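HTH-type transcriptional regulator PrpR (Mycobacterium tuberculosis, PDB 6D2S) regulates expression of the enzymes that break down short-chain fatty acids through the glyoxylate and methylcitrate cycles, and is needed to assimilate cholesterol-derived propionate. Local coordinates at residues N16-D22 and R169-R175; L39-L43 and A133-P137; G180-I184 and H271-L275; C212-V216 and Q230-M234; A244-A248 and N260-G264. One frame throughout, in Å; residues are numbered along the deposited sequence. Where two conformers were deposited one is given.

Contact 1 of 5, residues N16-D22 and R169-R175; sequences NYIHDLD and RLSTLQR. With NA (sodium ion), chain F.
Asp-22 and Arg-169 meet carboxylate to guanidinium, end-on. NH1 of Arg-169 reaches OD2 of Asp-22 at 2.8 Å, on its syn lone pair. NH2 of Arg-169 holds OD1 of Asp-22 at 3.0 Å, with an N-H...O angle of 163°. A weak third bond comes from Arg-175, whose NH2 lies 3.1 Å from the same OD1 of Asp-22, with the carboxylate and guanidinium planes nearly perpendicular. Arg-175 is extended to CD, then bends at chi3 (-67°), and its NE donates to OH of Tyr-17 at 2.7 Å. Its backbone covers that ring, with CA over the centre of one face. Tyr-17 OH is also hydrogen-bonded to His-19 ND1, 2.7 Å away and in the tyrosine ring plane. In the next shell, Thr-172 OG1 accepts from Arg-169 NH1 and donates to Arg-169 O. Arg-169 NE is bonded to Leu-136 O, and Arg-175 NH1 makes a salt bridge to Glu-26. Gln-174 NE2 ties back to Ser-171 O, and a water joins that oxygen to Asn-16 ND2. The contact fastens the start of helix 19-31 to the chain leaving helix 163-170. With two arginines around it, the buried Asp-22 is probably kept ionised.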
# COMPACT_ATOMS: atom_id res chain seq x y z
N ASN A 16 -3.08 -9.10 7.54
CA ASN A 16 -2.81 -7.93 6.70
C ASN A 16 -3.92 -7.71 5.67
O ASN A 16 -3.67 -7.18 4.58
CB ASN A 16 -1.45 -8.05 6.01
CG ASN A 16 -0.29 -7.97 6.99
OD1 ASN A 16 -0.35 -7.27 7.99
ND2 ASN A 16 0.79 -8.69 6.69
N TYR A 17 -5.14 -8.11 6.00
CA TYR A 17 -6.27 -8.00 5.09
C TYR A 17 -7.50 -7.63 5.91
O TYR A 17 -7.84 -8.34 6.86
CB TYR A 17 -6.50 -9.31 4.31
CG TYR A 17 -7.80 -9.29 3.54
CD1 TYR A 17 -7.90 -8.60 2.34
CD2 TYR A 17 -8.93 -9.92 4.04
CE1 TYR A 17 -9.09 -8.54 1.65
CE2 TYR A 17 -10.14 -9.87 3.36
CZ TYR A 17 -10.21 -9.17 2.16
OH TYR A 17 -11.40 -9.11 1.48
N ILE A 18 -8.15 -6.52 5.57
CA ILE A 18 -9.26 -5.97 6.34
C ILE A 18 -10.51 -6.11 5.48
O ILE A 18 -10.80 -5.25 4.65
CB ILE A 18 -9.03 -4.51 6.73
CG1 ILE A 18 -7.63 -4.31 7.32
CG2 ILE A 18 -10.15 -4.01 7.68
CD1 ILE A 18 -7.36 -5.09 8.63
N HIS A 19 -11.28 -7.19 5.69
CA HIS A 19 -12.28 -7.60 4.71
C HIS A 19 -13.34 -6.52 4.50
O HIS A 19 -13.69 -6.20 3.35
CB HIS A 19 -12.95 -8.90 5.15
CG HIS A 19 -13.94 -9.42 4.16
ND1 HIS A 19 -13.58 -9.81 2.88
CD2 HIS A 19 -15.28 -9.58 4.24
CE1 HIS A 19 -14.65 -10.22 2.23
NE2 HIS A 19 -15.70 -10.08 3.02
N ASP A 20 -13.91 -5.98 5.58
CA ASP A 20 -15.02 -5.05 5.40
C ASP A 20 -14.60 -3.79 4.66
O ASP A 20 -15.38 -3.24 3.87
CB ASP A 20 -15.65 -4.70 6.75
CG ASP A 20 -16.33 -5.88 7.41
OD1 ASP A 20 -16.91 -6.71 6.68
OD2 ASP A 20 -16.27 -5.98 8.65
N LEU A 21 -13.39 -3.29 4.92
CA LEU A 21 -12.91 -2.10 4.22
C LEU A 21 -12.51 -2.43 2.80
O LEU A 21 -12.73 -1.63 1.89
CB LEU A 21 -11.71 -1.50 4.94
CG LEU A 21 -11.90 -0.50 6.06
CD1 LEU A 21 -10.51 -0.01 6.46
CD2 LEU A 21 -12.82 0.64 5.61
N ASP A 22 -11.86 -3.58 2.60
CA ASP A 22 -11.47 -4.00 1.26
C ASP A 22 -12.71 -4.14 0.38
O ASP A 22 -12.73 -3.65 -0.76
CB ASP A 22 -10.68 -5.31 1.35
CG ASP A 22 -9.64 -5.43 0.25
OD1 ASP A 22 -10.03 -5.49 -0.93
OD2 ASP A 22 -8.43 -5.45 0.58
N ARG A 169 0.03 -3.35 -1.70
CA ARG A 169 -1.21 -4.04 -2.06
C ARG A 169 -0.98 -5.54 -2.27
O ARG A 169 -1.82 -6.36 -1.86
CB ARG A 169 -1.83 -3.41 -3.31
CG ARG A 169 -3.20 -3.97 -3.62
CD ARG A 169 -4.25 -3.51 -2.58
NE ARG A 169 -5.63 -3.78 -3.01
CZ ARG A 169 -6.54 -4.43 -2.28
NH1 ARG A 169 -6.23 -4.92 -1.09
NH2 ARG A 169 -7.78 -4.58 -2.75
N LEU A 170 0.12 -5.92 -2.92
CA LEU A 170 0.38 -7.34 -3.09
C LEU A 170 0.45 -8.05 -1.74
O LEU A 170 -0.00 -9.20 -1.60
CB LEU A 170 1.68 -7.56 -3.89
CG LEU A 170 1.65 -7.19 -5.38
CD1 LEU A 170 3.07 -7.20 -5.96
CD2 LEU A 170 0.76 -8.18 -6.14
N SER A 171 0.97 -7.37 -0.73
CA SER A 171 1.09 -7.96 0.60
C SER A 171 -0.24 -8.03 1.35
O SER A 171 -0.27 -8.59 2.46
CB SER A 171 2.11 -7.18 1.44
OG SER A 171 1.55 -6.00 1.99
N THR A 172 -1.32 -7.48 0.80
CA THR A 172 -2.64 -7.56 1.43
C THR A 172 -3.55 -8.60 0.81
O THR A 172 -4.72 -8.68 1.20
CB THR A 172 -3.36 -6.19 1.38
OG1 THR A 172 -3.69 -5.86 0.02
CG2 THR A 172 -2.50 -5.08 2.00
N LEU A 173 -3.09 -9.37 -0.18
CA LEU A 173 -4.00 -10.25 -0.94
C LEU A 173 -4.26 -11.55 -0.18
O LEU A 173 -3.93 -12.65 -0.62
CB LEU A 173 -3.44 -10.52 -2.34
CG LEU A 173 -3.25 -9.27 -3.20
CD1 LEU A 173 -2.86 -9.65 -4.62
CD2 LEU A 173 -4.51 -8.38 -3.19
N GLN A 174 -4.89 -11.40 0.99
CA GLN A 174 -5.28 -12.54 1.82
C GLN A 174 -6.80 -12.69 1.95
O GLN A 174 -7.30 -13.21 2.95
CB GLN A 174 -4.64 -12.44 3.21
CG GLN A 174 -3.17 -12.89 3.25
CD GLN A 174 -2.23 -11.89 2.59
OE1 GLN A 174 -1.59 -12.19 1.59
NE2 GLN A 174 -2.15 -10.69 3.15
N ARG A 175 -7.55 -12.26 0.94
CA ARG A 175 -9.00 -12.45 0.99
C ARG A 175 -9.30 -13.94 0.94
O ARG A 175 -8.80 -14.65 0.06
CB ARG A 175 -9.69 -11.73 -0.18
CG ARG A 175 -11.21 -11.96 -0.23
CD ARG A 175 -11.86 -11.15 -1.37
NE ARG A 175 -11.80 -9.70 -1.15
CZ ARG A 175 -12.26 -8.81 -2.03
NH1 ARG A 175 -12.80 -9.23 -3.17
NH2 ARG A 175 -12.17 -7.51 -1.77
NA NA F . -17.61 -7.45 9.82
O HOH W 1 1.68 -9.34 4.09
O HOH W 2 -15.05 -6.97 11.28

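Contact 2 of 5, residues L39-L43 and A133-P137; sequences LDIQL and AFLLP. With EDO (1,2-ethanediol), chain H.
Leu-43 and Phe-134 pass each other in opposite directions, and Leu-43 lays its CD2 methyl obliquely against the Phe-134 ring. CD2 of Leu-43 sits 3.6 Å from CE1 of Phe-134. CD1 of Leu-43 comes 4.3 Å from CD1 of Leu-135. One turn earlier, Leu-39 pushes its CD1 into the notch between Phe-134 and Leu-135. That methyl is 3.7 Å from the CA of Leu-135 and 4.1 Å from its CG. It also lies near the plane of the Phe-134 ring, at the ring edge. The ring is placed by a chi1 of -166°, which sets CG anti to the backbone N and puts the ring beside Leu-39 and Leu-43. This is helix-helix packing in the helical N-terminal part of the chain; segment 133-137 falls in the IrrE-like family region. The first turn of helix 39-51 rests on the last turn of helix 116-135. Leu-39 and Leu-43, one turn apart, meet the consecutive Phe-134 and Leu-135. Met-28 of helix 19-31 and Met-34 also touch Phe-134, while Ala-88 and Ile-91 of helix 84-99 pack on Leu-43. At the helix start, the backbone N of Leu-39 donates to O1 of a 1,2-ethanediol, probably from the crystallisation liquor, at 2.8 Å.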
# COMPACT_ATOMS: atom_id res chain seq x y z
N LEU A 39 -8.04 8.05 -12.04
CA LEU A 39 -8.93 7.93 -10.89
C LEU A 39 -8.97 9.20 -10.06
O LEU A 39 -9.92 9.39 -9.30
CB LEU A 39 -8.51 6.77 -9.98
CG LEU A 39 -9.18 5.41 -10.08
CD1 LEU A 39 -8.78 4.58 -8.85
CD2 LEU A 39 -10.69 5.48 -10.21
N ASP A 40 -7.96 10.07 -10.18
CA ASP A 40 -7.99 11.31 -9.41
C ASP A 40 -9.18 12.17 -9.80
O ASP A 40 -9.88 12.71 -8.93
CB ASP A 40 -6.66 12.07 -9.56
CG ASP A 40 -6.26 12.32 -11.01
OD1 ASP A 40 -6.59 11.51 -11.91
OD2 ASP A 40 -5.56 13.33 -11.24
N ILE A 41 -9.46 12.29 -11.10
CA ILE A 41 -10.61 13.07 -11.55
C ILE A 41 -11.91 12.37 -11.17
O ILE A 41 -12.89 13.02 -10.78
CB ILE A 41 -10.54 13.30 -13.08
CG1 ILE A 41 -9.12 13.72 -13.49
CG2 ILE A 41 -11.57 14.32 -13.51
CD1 ILE A 41 -8.64 14.99 -12.80
N GLN A 42 -11.96 11.05 -11.32
CA GLN A 42 -13.17 10.30 -11.01
C GLN A 42 -13.50 10.37 -9.52
O GLN A 42 -14.67 10.50 -9.14
CB GLN A 42 -13.01 8.85 -11.45
CG GLN A 42 -12.79 8.70 -12.96
CD GLN A 42 -12.52 7.25 -13.33
OE1 GLN A 42 -13.38 6.39 -13.18
NE2 GLN A 42 -11.30 6.96 -13.79
N LEU A 43 -12.48 10.25 -8.67
CA LEU A 43 -12.69 10.37 -7.24
C LEU A 43 -13.15 11.77 -6.86
O LEU A 43 -13.98 11.93 -5.95
CB LEU A 43 -11.41 10.01 -6.48
CG LEU A 43 -11.31 8.52 -6.13
CD1 LEU A 43 -9.87 8.12 -5.84
CD2 LEU A 43 -12.20 8.22 -4.92
N ALA A 133 -7.02 -0.07 -1.43
CA ALA A 133 -7.99 -1.03 -1.93
C ALA A 133 -8.97 -0.40 -2.89
O ALA A 133 -9.62 -1.12 -3.66
CB ALA A 133 -8.74 -1.69 -0.77
N PHE A 134 -9.08 0.93 -2.89
CA PHE A 134 -9.92 1.61 -3.87
C PHE A 134 -9.18 1.81 -5.20
O PHE A 134 -9.73 1.53 -6.28
CB PHE A 134 -10.37 2.96 -3.30
CG PHE A 134 -11.50 3.60 -4.07
CD1 PHE A 134 -11.25 4.23 -5.28
CD2 PHE A 134 -12.80 3.54 -3.61
CE1 PHE A 134 -12.28 4.79 -6.02
CE2 PHE A 134 -13.83 4.10 -4.35
CZ PHE A 134 -13.56 4.73 -5.55
N LEU A 135 -7.94 2.30 -5.13
CA LEU A 135 -7.11 2.45 -6.33
C LEU A 135 -6.82 1.12 -7.00
O LEU A 135 -6.66 1.05 -8.22
CB LEU A 135 -5.79 3.13 -5.98
CG LEU A 135 -5.81 4.66 -5.99
CD1 LEU A 135 -6.89 5.19 -5.05
CD2 LEU A 135 -4.44 5.18 -5.63
N LEU A 136 -6.71 0.06 -6.20
CA LEU A 136 -6.34 -1.27 -6.70
C LEU A 136 -7.43 -2.23 -6.24
O LEU A 136 -7.24 -3.02 -5.30
CB LEU A 136 -4.96 -1.67 -6.19
CG LEU A 136 -3.89 -0.62 -6.48
CD1 LEU A 136 -2.60 -0.91 -5.67
CD2 LEU A 136 -3.60 -0.57 -7.99
N PRO A 137 -8.59 -2.18 -6.88
CA PRO A 137 -9.72 -3.01 -6.43
C PRO A 137 -9.36 -4.49 -6.51
O PRO A 137 -8.74 -4.95 -7.47
CB PRO A 137 -10.85 -2.63 -7.40
CG PRO A 137 -10.17 -2.03 -8.58
CD PRO A 137 -8.95 -1.32 -8.02
C1 EDO H . -4.57 7.09 -11.46
O1 EDO H . -5.77 6.46 -11.81
C2 EDO H . -3.55 7.04 -12.59
O2 EDO H . -4.00 7.74 -13.72

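Contact 3 of 5, residues G180-I184 and H271-L275; sequences GIPFI and HAHKL
A short 3-10 segment, which comes after strand 261-268 in the chain, packs against the lead-in to strand 183-189. Ile-181 is the central side chain. Its CG2 is 3.9 Å from the CB of His-271, while its other branch runs on to Lys-274 and Leu-275. The branch is steered by a chi1 of -66°, which leaves CG1 beside the backbone N and CG2 anti to it. CG1 of Ile-181 is pressed to 3.4 Å from CE of Lys-274, tighter than usual for two carbons. CD1 of Ile-181 meets CD2 of Leu-275 at 3.8 Å. Strands 183-189 and 261-268 are neighbours in the antiparallel sheet of the C-terminal part of the chain. Ile-181, Phe-183 and Leu-275 all touch Cys-267 of strand 261-268. Pro-182 makes a CH-pi contact: its CD lies over the centre of one face of the His-271 ring, 3.8 Å from the centroid and 12° off the normal. The two side chains cross at about a right angle. Leu-275 CD2 also reaches the edge of the Phe-183 ring, 4.0 Å from CZ. The bent aliphatic chain of Lys-274 lies along Ile-181, and its NZ forms a salt bridge with Glu-146.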
# COMPACT_ATOMS: atom_id res chain seq x y z
N GLY A 180 -3.66 -14.07 -3.13
CA GLY A 180 -2.47 -13.97 -3.95
C GLY A 180 -1.31 -14.70 -3.31
O GLY A 180 -1.44 -15.35 -2.27
N ILE A 181 -0.15 -14.60 -3.95
CA ILE A 181 1.07 -15.15 -3.32
C ILE A 181 1.24 -14.53 -1.94
O ILE A 181 1.13 -13.30 -1.80
CB ILE A 181 2.30 -14.87 -4.19
CG1 ILE A 181 2.21 -15.62 -5.51
CG2 ILE A 181 3.58 -15.20 -3.40
CD1 ILE A 181 3.28 -15.20 -6.54
N PRO A 182 1.51 -15.31 -0.89
CA PRO A 182 1.77 -14.71 0.43
C PRO A 182 3.16 -14.09 0.47
O PRO A 182 4.16 -14.78 0.26
CB PRO A 182 1.66 -15.90 1.40
CG PRO A 182 1.26 -17.08 0.58
CD PRO A 182 1.50 -16.78 -0.85
N PHE A 183 3.22 -12.78 0.72
CA PHE A 183 4.48 -12.05 0.74
C PHE A 183 4.82 -11.56 2.14
O PHE A 183 3.94 -11.27 2.94
CB PHE A 183 4.45 -10.83 -0.19
CG PHE A 183 4.46 -11.15 -1.66
CD1 PHE A 183 5.61 -11.63 -2.28
CD2 PHE A 183 3.32 -10.91 -2.44
CE1 PHE A 183 5.62 -11.89 -3.63
CE2 PHE A 183 3.33 -11.17 -3.80
CZ PHE A 183 4.48 -11.66 -4.40
N ILE A 184 6.13 -11.47 2.41
CA ILE A 184 6.66 -10.60 3.46
C ILE A 184 6.98 -9.26 2.82
O ILE A 184 7.71 -9.20 1.82
CB ILE A 184 7.93 -11.20 4.09
CG1 ILE A 184 7.65 -12.56 4.73
CG2 ILE A 184 8.54 -10.20 5.09
CD1 ILE A 184 8.92 -13.32 5.05
N HIS A 271 6.55 -20.63 -4.00
CA HIS A 271 5.61 -19.83 -4.78
C HIS A 271 6.27 -19.07 -5.92
O HIS A 271 5.56 -18.49 -6.74
CB HIS A 271 4.89 -18.81 -3.88
CG HIS A 271 4.02 -19.44 -2.84
ND1 HIS A 271 2.82 -20.04 -3.15
CD2 HIS A 271 4.15 -19.54 -1.50
CE1 HIS A 271 2.26 -20.50 -2.04
NE2 HIS A 271 3.05 -20.21 -1.03
N ALA A 272 7.61 -19.07 -5.98
CA ALA A 272 8.30 -18.13 -6.86
C ALA A 272 8.11 -18.44 -8.34
O ALA A 272 8.47 -17.60 -9.17
CB ALA A 272 9.79 -18.10 -6.53
N HIS A 273 7.58 -19.61 -8.71
CA HIS A 273 7.45 -19.87 -10.13
C HIS A 273 6.41 -18.95 -10.78
O HIS A 273 6.46 -18.75 -12.00
CB HIS A 273 7.13 -21.34 -10.40
CG HIS A 273 5.80 -21.78 -9.88
ND1 HIS A 273 5.56 -21.99 -8.54
CD2 HIS A 273 4.65 -22.10 -10.52
CE1 HIS A 273 4.31 -22.39 -8.38
NE2 HIS A 273 3.73 -22.46 -9.56
N LYS A 274 5.49 -18.39 -10.00
CA LYS A 274 4.51 -17.45 -10.55
C LYS A 274 5.06 -16.04 -10.72
O LYS A 274 4.35 -15.18 -11.24
CB LYS A 274 3.27 -17.42 -9.65
CG LYS A 274 2.60 -18.78 -9.48
CD LYS A 274 2.03 -18.96 -8.08
CE LYS A 274 0.99 -17.91 -7.75
NZ LYS A 274 -0.33 -18.17 -8.39
N LEU A 275 6.28 -15.77 -10.27
CA LEU A 275 6.90 -14.46 -10.42
C LEU A 275 7.65 -14.37 -11.73
O LEU A 275 8.46 -15.25 -12.04
CB LEU A 275 7.89 -14.17 -9.29
CG LEU A 275 7.41 -14.26 -7.84
CD1 LEU A 275 8.60 -14.02 -6.92
CD2 LEU A 275 6.33 -13.23 -7.59

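Contact 4 of 5, residues C212-V216 and Q230-M234; sequences CPLWV and QVAQM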
# COMPACT_ATOMS: atom_id res chain seq x y z
N CYS A 212 17.14 -12.40 10.21
CA CYS A 212 16.54 -11.84 9.00
C CYS A 212 17.60 -11.20 8.10
O CYS A 212 18.30 -10.27 8.53
CB CYS A 212 15.46 -10.82 9.34
SG CYS A 212 14.59 -10.15 7.90
N PRO A 213 17.72 -11.68 6.87
CA PRO A 213 18.74 -11.17 5.93
C PRO A 213 18.31 -9.85 5.30
O PRO A 213 17.81 -9.77 4.18
CB PRO A 213 18.85 -12.30 4.90
CG PRO A 213 17.46 -12.85 4.85
CD PRO A 213 16.88 -12.72 6.25
N LEU A 214 18.51 -8.76 6.05
CA LEU A 214 17.98 -7.47 5.62
C LEU A 214 18.60 -7.00 4.31
O LEU A 214 17.99 -6.18 3.61
CB LEU A 214 18.21 -6.42 6.70
CG LEU A 214 17.38 -5.16 6.45
CD1 LEU A 214 18.09 -4.19 5.52
CD2 LEU A 214 16.02 -5.55 5.89
N TRP A 215 19.78 -7.50 3.95
CA TRP A 215 20.36 -7.15 2.65
C TRP A 215 19.41 -7.48 1.51
O TRP A 215 19.59 -6.96 0.40
CB TRP A 215 21.70 -7.87 2.47
CG TRP A 215 21.67 -9.32 2.84
CD1 TRP A 215 21.19 -10.36 2.08
CD2 TRP A 215 22.15 -9.91 4.05
NE1 TRP A 215 21.34 -11.55 2.75
CE2 TRP A 215 21.93 -11.30 3.97
CE3 TRP A 215 22.75 -9.40 5.21
CZ2 TRP A 215 22.28 -12.18 4.99
CZ3 TRP A 215 23.10 -10.27 6.23
CH2 TRP A 215 22.86 -11.65 6.11
N VAL A 216 18.40 -8.33 1.74
CA VAL A 216 17.46 -8.65 0.68
C VAL A 216 16.76 -7.40 0.16
O VAL A 216 16.28 -7.40 -0.98
CB VAL A 216 16.45 -9.71 1.16
CG1 VAL A 216 17.17 -11.00 1.54
CG2 VAL A 216 15.65 -9.17 2.34
N GLN A 230 17.10 -11.82 -5.15
CA GLN A 230 17.99 -12.81 -4.56
C GLN A 230 17.18 -13.83 -3.79
O GLN A 230 15.99 -13.65 -3.51
CB GLN A 230 19.03 -12.17 -3.65
CG GLN A 230 18.47 -11.25 -2.59
CD GLN A 230 19.56 -10.40 -1.98
OE1 GLN A 230 19.59 -9.17 -2.14
NE2 GLN A 230 20.48 -11.05 -1.29
N VAL A 231 17.84 -14.93 -3.46
CA VAL A 231 17.25 -16.02 -2.69
C VAL A 231 17.99 -16.09 -1.37
O VAL A 231 19.22 -16.18 -1.34
CB VAL A 231 17.30 -17.35 -3.45
CG1 VAL A 231 16.67 -18.46 -2.62
CG2 VAL A 231 16.59 -17.22 -4.79
N ALA A 232 17.24 -16.04 -0.27
CA ALA A 232 17.79 -16.03 1.07
C ALA A 232 16.95 -16.92 1.97
O ALA A 232 15.72 -16.98 1.83
CB ALA A 232 17.85 -14.61 1.65
N GLN A 233 17.62 -17.61 2.88
CA GLN A 233 16.93 -18.43 3.86
C GLN A 233 16.46 -17.56 5.02
O GLN A 233 17.15 -16.63 5.44
CB GLN A 233 17.87 -19.52 4.36
CG GLN A 233 17.18 -20.80 4.79
CD GLN A 233 18.17 -21.88 5.16
OE1 GLN A 233 18.42 -22.14 6.34
NE2 GLN A 233 18.74 -22.53 4.15
N MET A 234 15.27 -17.85 5.52
CA MET A 234 14.71 -17.18 6.68
C MET A 234 14.76 -18.07 7.92
O MET A 234 15.14 -19.24 7.85
CB MET A 234 13.28 -16.73 6.39
CG MET A 234 13.19 -15.64 5.33
SD MET A 234 12.54 -14.07 5.94
CE MET A 234 13.80 -13.58 7.11
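Cys-212 lies across from Met-234 and Val-216 across from Gln-230, so the loop leading into helix 215-218 runs in the opposite direction to strand 228-233, with no clear hydrogen bond between them. Pro-213 makes the central contact, at the middle of an inverse gamma turn. Its CG rests 3.7 Å from CB of Ala-232. Its CD is pressed against CE of Met-234 at 3.3 Å, a close carbon-carbon approach. Met-234 bends at chi2 and chi3 to bring that methyl across the proline at about a right angle. The same CE also touches SG of Cys-212 at 3.6 Å. Strand 228-233 is an outermost strand of the five-stranded antiparallel sheet in the C-terminal part of the chain, and the segment 212-216 packs on one face of it. Val-216 adds CG1, 3.7 Å from CB of Ala-232, so that the small alanine side chain fits between the proline and the valine. At the other end, the side chains of Gln-230 and Trp-215 cross at about a right angle, and the amide group lies beside the indole edge. Trp-242 of strand 239-247 also touches Val-216 and Met-234, and Ile-184 of strand 183-189 packs on Met-234.

Contact 5 of 5, residues A244-A248 and N260-G264; sequences AKTTA and NFAVG. With CA (calcium ion), chain C.
Thr-247 holds OG1 between its backbone N and carbonyl carbon, chi1 71°, which puts the hydroxyl beside Phe-261 and leaves CG2 beside the backbone N. OG1 of Thr-247 lies 3.8 Å from CB of Phe-261 and near the plane of the phenyl ring, at its edge. The backbones pair as antiparallel strands. Lys-245 and Val-263 form a hydrogen-bonded pair: Lys-245 N donates to Val-263 O at 3.0 Å, and Val-263 N donates back to Lys-245 O at 3.0 Å. Thr-247 N also donates to Phe-261 O, 2.9 Å away. Ala-244 with Gly-264, and Thr-246 with Ala-262, are non-hydrogen-bonded pairs. The first brings the CA atoms of Ala-244 and Gly-264 to 3.9 Å, where a glycine without a side chain faces the Ala-244 methyl. Ala-248 O binds a calcium ion at 2.3 Å. Asp-250, Leu-252 and three waters complete the site. Strands 239-247 and 261-268 lie inside the five-stranded sheet, between 228-233 and 183-189. Helix 163-170 packs on the face carrying Lys-245, Thr-247 and Val-263, through Phe-163, Glu-164 and Cys-167. Phe-221 touches Thr-246 and Ala-262 on the other face.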
# COMPACT_ATOMS: atom_id res chain seq x y z
N ALA A 244 13.41 -6.34 -4.72
CA ALA A 244 13.49 -5.06 -4.03
C ALA A 244 13.89 -3.96 -4.99
O ALA A 244 14.54 -4.19 -6.01
CB ALA A 244 14.51 -5.10 -2.87
N LYS A 245 13.48 -2.73 -4.66
CA LYS A 245 13.93 -1.58 -5.42
C LYS A 245 13.85 -0.35 -4.52
O LYS A 245 13.03 -0.30 -3.60
CB LYS A 245 13.06 -1.37 -6.67
CG LYS A 245 13.63 -0.40 -7.67
CD LYS A 245 12.85 -0.42 -8.97
CE LYS A 245 11.69 0.54 -8.92
NZ LYS A 245 11.06 0.73 -10.26
N THR A 246 14.71 0.63 -4.80
CA THR A 246 14.55 1.93 -4.16
C THR A 246 13.33 2.62 -4.75
O THR A 246 12.90 2.34 -5.87
CB THR A 246 15.78 2.82 -4.36
OG1 THR A 246 16.04 3.01 -5.75
CG2 THR A 246 17.01 2.21 -3.69
N THR A 247 12.75 3.51 -3.96
CA THR A 247 11.63 4.34 -4.40
C THR A 247 12.16 5.72 -4.75
O THR A 247 12.94 6.30 -3.98
CB THR A 247 10.57 4.44 -3.30
OG1 THR A 247 11.07 5.27 -2.24
CG2 THR A 247 10.26 3.06 -2.75
N ALA A 248 11.77 6.22 -5.91
CA ALA A 248 12.16 7.57 -6.29
C ALA A 248 11.44 8.58 -5.40
O ALA A 248 10.23 8.45 -5.15
CB ALA A 248 11.84 7.83 -7.76
N ASN A 260 15.00 8.77 1.02
CA ASN A 260 14.99 7.64 0.11
C ASN A 260 14.74 6.34 0.86
O ASN A 260 15.31 6.09 1.93
CB ASN A 260 16.31 7.55 -0.66
CG ASN A 260 16.40 8.59 -1.77
OD1 ASN A 260 17.19 9.54 -1.68
ND2 ASN A 260 15.61 8.42 -2.82
N PHE A 261 13.88 5.51 0.29
CA PHE A 261 13.53 4.22 0.86
C PHE A 261 13.85 3.11 -0.13
O PHE A 261 13.93 3.32 -1.34
CB PHE A 261 12.04 4.15 1.24
CG PHE A 261 11.62 5.18 2.25
CD1 PHE A 261 11.68 4.90 3.61
CD2 PHE A 261 11.15 6.42 1.85
CE1 PHE A 261 11.29 5.85 4.55
CE2 PHE A 261 10.76 7.37 2.78
CZ PHE A 261 10.83 7.08 4.13
N ALA A 262 14.04 1.91 0.41
CA ALA A 262 14.02 0.69 -0.37
C ALA A 262 12.86 -0.15 0.12
O ALA A 262 12.58 -0.20 1.32
CB ALA A 262 15.33 -0.09 -0.23
N VAL A 263 12.18 -0.81 -0.81
CA VAL A 263 11.02 -1.63 -0.50
C VAL A 263 11.18 -2.97 -1.20
O VAL A 263 11.69 -3.04 -2.32
CB VAL A 263 9.72 -0.92 -0.92
CG1 VAL A 263 8.56 -1.90 -0.98
CG2 VAL A 263 9.42 0.21 0.05
N GLY A 264 10.76 -4.04 -0.54
CA GLY A 264 10.91 -5.36 -1.10
C GLY A 264 9.79 -6.28 -0.69
O GLY A 264 9.07 -6.05 0.28
CA CA C . 8.04 7.75 -5.31
O HOH W 3 7.41 5.42 -5.68
O HOH W 4 8.16 6.84 -3.18
O HOH W 5 7.70 10.12 -4.29

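From the N terminus, contact 1 opens at residues 16-22 and closes a long, mostly helical loop at 169-175. Contact 2 lies within that loop and joins helix 39-51 to the end of helix 116-135. The two touch where Asp-22 and Arg-169 pack on Ala-133. After contact 1 closes, contact 3 opens at 180-184 and returns at 271-275, spanning the five-stranded sheet. Contacts 4 and 5 both fall within this second loop, one after the other, and none of the loops cross. Gly-180 N bonded to Leu-173 O joins contact 3 to contact 1, while Ile-184 packs on Met-234 of contact 4. Val-216 O touches Ala-244, linking contacts 4 and 5.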